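Local atomic coordinates of response regulator aspartate phosphatase H (Bacillus subtilis, PDB entry 3Q15), a protein that dephosphorylates the sporulation response regulator Spo0F and acts on the competence regulator ComA, helping to separate competence and sporulation in time. Residues S295-Q307 with L322-Y334. Residues are numbered along the deposited sequence; the frame is centred on the assembly and turned at random.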
loop_
_atom_site.group_PDB
_atom_site.type_symbol
_atom_site.label_atom_id
_atom_site.label_comp_id
_atom_site.label_asym_id
_atom_site.label_seq_id
_atom_site.Cartn_x
_atom_site.Cartn_y
_atom_site.Cartn_z
ATOM N N SER A 295 -33.526 5.453 -8.734
ATOM C CA SER A 295 -32.128 5.192 -9.063
ATOM C C SER A 295 -31.160 6.194 -8.440
ATOM O O SER A 295 -31.505 7.354 -8.214
ATOM C CB SER A 295 -31.934 5.165 -10.582
ATOM O OG SER A 295 -30.572 4.957 -10.920
ATOM N N HIS A 296 -29.946 5.727 -8.166
ATOM C CA HIS A 296 -28.892 6.575 -7.627
ATOM C C HIS A 296 -27.757 6.726 -8.636
ATOM O O HIS A 296 -26.759 7.391 -8.367
ATOM C CB HIS A 296 -28.350 5.994 -6.319
ATOM C CG HIS A 296 -29.372 5.905 -5.229
ATOM N ND1 HIS A 296 -29.716 6.982 -4.442
ATOM C CD2 HIS A 296 -30.123 4.865 -4.792
ATOM C CE1 HIS A 296 -30.636 6.612 -3.569
ATOM N NE2 HIS A 296 -30.900 5.331 -3.760
ATOM N N LYS A 297 -27.913 6.099 -9.796
ATOM C CA LYS A 297 -26.888 6.160 -10.830
ATOM C C LYS A 297 -27.132 7.310 -11.799
ATOM O O LYS A 297 -28.163 7.983 -11.743
ATOM C CB LYS A 297 -26.811 4.835 -11.591
ATOM C CG LYS A 297 -26.077 3.730 -10.847
ATOM C CD LYS A 297 -24.617 4.094 -10.616
ATOM C CE LYS A 297 -23.865 2.970 -9.915
ATOM N NZ LYS A 297 -23.781 1.735 -10.747
ATOM N N PHE A 298 -26.176 7.528 -12.693
ATOM C CA PHE A 298 -26.281 8.603 -13.666
ATOM C C PHE A 298 -26.342 8.076 -15.101
ATOM O O PHE A 298 -26.032 8.799 -16.045
ATOM C CB PHE A 298 -25.123 9.590 -13.495
ATOM C CG PHE A 298 -25.125 10.304 -12.168
ATOM C CD1 PHE A 298 -25.785 11.514 -12.017
ATOM C CD2 PHE A 298 -24.472 9.763 -11.074
ATOM C CE1 PHE A 298 -25.790 12.174 -10.800
ATOM C CE2 PHE A 298 -24.474 10.417 -9.853
ATOM C CZ PHE A 298 -25.134 11.624 -9.717
ATOM N N TYR A 299 -26.752 6.821 -15.267
ATOM C CA TYR A 299 -26.879 6.248 -16.605
ATOM C C TYR A 299 -27.800 7.088 -17.483
ATOM O O TYR A 299 -27.672 7.097 -18.707
ATOM C CB TYR A 299 -27.338 4.784 -16.546
ATOM C CG TYR A 299 -26.263 3.855 -16.031
ATOM C CD1 TYR A 299 -25.192 3.490 -16.837
ATOM C CD2 TYR A 299 -26.305 3.363 -14.734
ATOM C CE1 TYR A 299 -24.195 2.654 -16.367
ATOM C CE2 TYR A 299 -25.312 2.525 -14.258
ATOM C CZ TYR A 299 -24.261 2.175 -15.079
ATOM O OH TYR A 299 -23.271 1.341 -14.609
ATOM N N LYS A 300 -28.718 7.811 -16.851
ATOM C CA LYS A 300 -29.595 8.714 -17.576
ATOM C C LYS A 300 -28.777 9.773 -18.309
ATOM O O LYS A 300 -29.045 10.086 -19.470
ATOM C CB LYS A 300 -30.591 9.381 -16.625
ATOM C CG LYS A 300 -31.752 10.070 -17.336
ATOM C CD LYS A 300 -32.840 10.504 -16.365
ATOM C CE LYS A 300 -32.407 11.717 -15.566
ATOM N NZ LYS A 300 -32.196 12.900 -16.443
ATOM N N GLU A 301 -27.777 10.321 -17.625
ATOM C CA GLU A 301 -26.941 11.373 -18.198
ATOM C C GLU A 301 -25.945 10.817 -19.213
ATOM O O GLU A 301 -25.599 11.483 -20.189
ATOM C CB GLU A 301 -26.207 12.143 -17.099
ATOM C CG GLU A 301 -27.044 13.220 -16.417
ATOM C CD GLU A 301 -28.065 12.658 -15.445
ATOM O OE1 GLU A 301 -28.967 13.417 -15.028
ATOM O OE2 GLU A 301 -27.964 11.464 -15.088
ATOM N N LEU A 302 -25.482 9.596 -18.972
ATOM C CA LEU A 302 -24.609 8.912 -19.921
ATOM C C LEU A 302 -25.369 8.563 -21.204
ATOM O O LEU A 302 -24.835 8.684 -22.306
ATOM C CB LEU A 302 -24.005 7.647 -19.302
ATOM C CG LEU A 302 -22.867 7.772 -18.284
ATOM C CD1 LEU A 302 -21.805 8.747 -18.770
ATOM C CD2 LEU A 302 -23.397 8.195 -16.931
ATOM N N PHE A 303 -26.617 8.129 -21.058
ATOM C CA PHE A 303 -27.441 7.837 -22.223
ATOM C C PHE A 303 -27.653 9.100 -23.034
ATOM O O PHE A 303 -27.504 9.094 -24.255
ATOM C CB PHE A 303 -28.790 7.247 -21.821
ATOM C CG PHE A 303 -28.773 5.756 -21.646
ATOM C CD1 PHE A 303 -28.493 4.921 -22.719
ATOM C CD2 PHE A 303 -29.054 5.184 -20.418
ATOM C CE1 PHE A 303 -28.483 3.542 -22.564
ATOM C CE2 PHE A 303 -29.046 3.806 -20.255
ATOM C CZ PHE A 303 -28.759 2.982 -21.331
ATOM N N LEU A 304 -28.002 10.186 -22.352
ATOM C CA LEU A 304 -28.258 11.449 -23.030
ATOM C C LEU A 304 -27.011 11.959 -23.749
ATOM O O LEU A 304 -27.106 12.576 -24.811
ATOM C CB LEU A 304 -28.783 12.493 -22.045
ATOM C CG LEU A 304 -30.185 12.212 -21.500
ATOM C CD1 LEU A 304 -30.560 13.211 -20.414
ATOM C CD2 LEU A 304 -31.209 12.226 -22.632
ATOM N N PHE A 305 -25.841 11.697 -23.173
ATOM C CA PHE A 305 -24.597 12.117 -23.806
ATOM C C PHE A 305 -24.328 11.344 -25.095
ATOM O O PHE A 305 -23.842 11.906 -26.079
ATOM C CB PHE A 305 -23.406 11.978 -22.860
ATOM C CG PHE A 305 -22.113 12.434 -23.469
ATOM C CD1 PHE A 305 -21.752 13.772 -23.437
ATOM C CD2 PHE A 305 -21.272 11.531 -24.100
ATOM C CE1 PHE A 305 -20.569 14.203 -24.010
ATOM C CE2 PHE A 305 -20.086 11.957 -24.674
ATOM C CZ PHE A 305 -19.736 13.295 -24.629
ATOM N N LEU A 306 -24.637 10.052 -25.078
ATOM C CA LEU A 306 -24.486 9.218 -26.262
ATOM C C LEU A 306 -25.328 9.754 -27.405
ATOM O O LEU A 306 -24.849 9.884 -28.533
ATOM C CB LEU A 306 -24.886 7.772 -25.967
ATOM C CG LEU A 306 -23.886 6.931 -25.188
ATOM C CD1 LEU A 306 -24.340 5.480 -25.161
ATOM C CD2 LEU A 306 -22.513 7.052 -25.819
ATOM N N GLN A 307 -26.589 10.053 -27.112
ATOM C CA GLN A 307 -27.489 10.592 -28.121
ATOM C C GLN A 307 -26.917 11.867 -28.712
ATOM O O GLN A 307 -26.934 12.062 -29.925
ATOM C CB GLN A 307 -28.859 10.897 -27.518
ATOM C CG GLN A 307 -29.717 9.684 -27.239
ATOM C CD GLN A 307 -31.125 10.067 -26.833
ATOM O OE1 GLN A 307 -31.369 11.188 -26.390
ATOM N NE2 GLN A 307 -32.061 9.140 -26.990
ATOM N N LEU A 322 -24.685 18.807 -19.906
ATOM C CA LEU A 322 -24.362 17.568 -19.205
ATOM C C LEU A 322 -23.005 17.652 -18.517
ATOM O O LEU A 322 -22.871 17.291 -17.347
ATOM C CB LEU A 322 -24.402 16.373 -20.162
ATOM C CG LEU A 322 -25.793 16.005 -20.686
ATOM C CD1 LEU A 322 -25.700 15.112 -21.918
ATOM C CD2 LEU A 322 -26.622 15.353 -19.588
ATOM N N LEU A 323 -22.000 18.134 -19.243
ATOM C CA LEU A 323 -20.662 18.258 -18.685
ATOM C C LEU A 323 -20.666 19.257 -17.535
ATOM O O LEU A 323 -19.935 19.097 -16.560
ATOM C CB LEU A 323 -19.653 18.673 -19.762
ATOM C CG LEU A 323 -19.423 17.683 -20.908
ATOM C CD1 LEU A 323 -18.387 18.217 -21.887
ATOM C CD2 LEU A 323 -19.006 16.320 -20.376
ATOM N N SER A 324 -21.501 20.286 -17.651
ATOM C CA SER A 324 -21.656 21.271 -16.590
ATOM C C SER A 324 -22.328 20.630 -15.380
ATOM O O SER A 324 -21.960 20.893 -14.232
ATOM C CB SER A 324 -22.482 22.459 -17.082
ATOM O OG SER A 324 -22.716 23.378 -16.034
ATOM N N TYR A 325 -23.318 19.787 -15.650
ATOM C CA TYR A 325 -24.013 19.051 -14.602
ATOM C C TYR A 325 -23.045 18.144 -13.859
ATOM O O TYR A 325 -23.044 18.094 -12.631
ATOM C CB TYR A 325 -25.143 18.216 -15.199
ATOM C CG TYR A 325 -25.896 17.394 -14.179
ATOM C CD1 TYR A 325 -26.838 17.983 -13.348
ATOM C CD2 TYR A 325 -25.669 16.032 -14.051
ATOM C CE1 TYR A 325 -27.531 17.241 -12.419
ATOM C CE2 TYR A 325 -26.357 15.280 -13.121
ATOM C CZ TYR A 325 -27.288 15.892 -12.308
ATOM O OH TYR A 325 -27.981 15.154 -11.379
ATOM N N PHE A 326 -22.227 17.423 -14.618
ATOM C CA PHE A 326 -21.215 16.545 -14.043
ATOM C C PHE A 326 -20.217 17.345 -13.209
ATOM O O PHE A 326 -19.839 16.931 -12.112
ATOM C CB PHE A 326 -20.479 15.777 -15.143
ATOM C CG PHE A 326 -21.300 14.692 -15.792
ATOM C CD1 PHE A 326 -22.354 14.098 -15.119
ATOM C CD2 PHE A 326 -21.008 14.260 -17.078
ATOM C CE1 PHE A 326 -23.103 13.101 -15.715
ATOM C CE2 PHE A 326 -21.753 13.265 -17.678
ATOM C CZ PHE A 326 -22.801 12.683 -16.996
ATOM N N GLU A 327 -19.781 18.484 -13.742
ATOM C CA GLU A 327 -18.865 19.366 -13.029
ATOM C C GLU A 327 -19.422 19.709 -11.658
ATOM O O GLU A 327 -18.696 19.725 -10.666
ATOM C CB GLU A 327 -18.637 20.655 -13.821
ATOM C CG GLU A 327 -17.367 20.668 -14.657
ATOM C CD GLU A 327 -16.116 20.831 -13.815
ATOM O OE1 GLU A 327 -15.009 20.577 -14.336
ATOM O OE2 GLU A 327 -16.239 21.219 -12.633
ATOM N N LYS A 328 -20.720 19.982 -11.612
ATOM C CA LYS A 328 -21.372 20.411 -10.384
ATOM C C LYS A 328 -21.294 19.337 -9.301
ATOM O O LYS A 328 -20.943 19.623 -8.158
ATOM C CB LYS A 328 -22.828 20.794 -10.661
ATOM C CG LYS A 328 -23.344 21.950 -9.817
ATOM C CD LYS A 328 -24.649 22.500 -10.380
ATOM C CE LYS A 328 -25.062 23.786 -9.680
ATOM N NZ LYS A 328 -26.282 24.386 -10.292
ATOM N N LYS A 329 -21.617 18.101 -9.662
ATOM C CA LYS A 329 -21.575 17.000 -8.704
ATOM C C LYS A 329 -20.186 16.370 -8.590
ATOM O O LYS A 329 -20.038 15.266 -8.064
ATOM C CB LYS A 329 -22.615 15.935 -9.063
ATOM C CG LYS A 329 -24.040 16.319 -8.700
ATOM C CD LYS A 329 -24.997 15.162 -8.925
ATOM C CE LYS A 329 -26.321 15.400 -8.217
ATOM N NZ LYS A 329 -26.994 16.642 -8.688
ATOM N N ASN A 330 -19.173 17.080 -9.077
ATOM C CA ASN A 330 -17.800 16.587 -9.057
ATOM C C ASN A 330 -17.665 15.168 -9.604
ATOM O O ASN A 330 -17.010 14.323 -8.999
ATOM C CB ASN A 330 -17.219 16.659 -7.643
ATOM C CG ASN A 330 -17.010 18.084 -7.170
ATOM O OD1 ASN A 330 -15.971 18.690 -7.433
ATOM N ND2 ASN A 330 -17.995 18.625 -6.463
ATOM N N LEU A 331 -18.294 14.914 -10.747
ATOM C CA LEU A 331 -18.196 13.616 -11.402
ATOM C C LEU A 331 -17.138 13.670 -12.498
ATOM O O LEU A 331 -17.449 13.576 -13.686
ATOM C CB LEU A 331 -19.549 13.209 -11.992
ATOM C CG LEU A 331 -20.686 13.084 -10.973
ATOM C CD1 LEU A 331 -22.028 12.927 -11.668
ATOM C CD2 LEU A 331 -20.424 11.924 -10.020
ATOM N N HIS A 332 -15.883 13.821 -12.091
ATOM C CA HIS A 332 -14.802 14.072 -13.036
ATOM C C HIS A 332 -14.466 12.860 -13.903
ATOM O O HIS A 332 -13.988 13.010 -15.030
ATOM C CB HIS A 332 -13.565 14.597 -12.307
ATOM C CG HIS A 332 -13.819 15.858 -11.540
ATOM N ND1 HIS A 332 -14.264 17.015 -12.139
ATOM C CD2 HIS A 332 -13.704 16.136 -10.218
ATOM C CE1 HIS A 332 -14.406 17.956 -11.222
ATOM N NE2 HIS A 332 -14.072 17.449 -10.050
ATOM N N ALA A 333 -14.724 11.667 -13.375
ATOM C CA ALA A 333 -14.546 10.440 -14.142
ATOM C C ALA A 333 -15.464 10.426 -15.359
ATOM O O ALA A 333 -15.057 10.005 -16.440
ATOM C CB ALA A 333 -14.801 9.212 -13.269
ATOM N N TYR A 334 -16.701 10.883 -15.174
ATOM C CA TYR A 334 -17.673 10.930 -16.260
ATOM C C TYR A 334 -17.283 11.991 -17.277
ATOM O O TYR A 334 -17.435 11.796 -18.480
ATOM C CB TYR A 334 -19.080 11.212 -15.726
ATOM C CG TYR A 334 -19.685 10.078 -14.933
ATOM C CD1 TYR A 334 -19.024 8.861 -14.796
ATOM C CD2 TYR A 334 -20.924 10.221 -14.325
ATOM C CE1 TYR A 334 -19.581 7.820 -14.067
ATOM C CE2 TYR A 334 -21.488 9.188 -13.598
ATOM C CZ TYR A 334 -20.813 7.992 -13.471
ATOM O OH TYR A 334 -21.371 6.961 -12.746
#
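Phe-298, at the N-cap position of helix 299-310, illustrates how one aromatic ring can join the start of a helix to the turn that ends its antiparallel neighbour. Its ring receives a CH-pi contact from Leu-331, whose CD1 lies 3.7 Å from the ring centroid and only 4° off the normal. Tyr-325 OH lies at the edge of the same ring, near its plane; Lys-329 CD comes obliquely to within 3.6 Å of Phe-298 CE1, while Tyr-334 CE2 reaches Phe-298 CB. With an alanine in place of Phe-298, the Leu-331 methyl would probably lose the ring face beneath it, and Tyr-325 and the Lys-329 chain the surface they pack against. A second CH-pi contact places Leu-302 CD2 over one face of the Tyr-334 ring, toward its rim.

Hydrocarbon packing continues along the helices, whose short segments run at 153° with axes 11.0 Å apart. Leu-322 CD1 lies 4.0 Å from Phe-305 CB, and Glu-301 CB rests 3.5 Å from Phe-326 CZ.

Among polar groups, the bend of Glu-301 at chi2 (75°) brings its carboxylate across the Tyr-325 side chain, its plane nearly parallel to the ring and Glu-301 OE1 3.7 Å from Tyr-325 CE2. Polar links stay within each segment: Glu-301 OE1 forms a salt bridge with Lys-300 NZ at 3.6 Å, and Lys-329 NZ makes a weak hydrogen bond to Tyr-325 OH. A Schellman motif with Asn-330 as C-prime residue ends helix 316-328, and directly after it the chain places Leu-331 over Phe-298.

Within this TPR domain, helix 299-310 also packs on helix 260-273, where Leu-302 touches Phe-265, and on helix 277-290 through Phe-303. Leu-302 and Phe-305 reach Cys-338 of helix 332-348, whereas Leu-323 touches Phe-358 of helix 352-372.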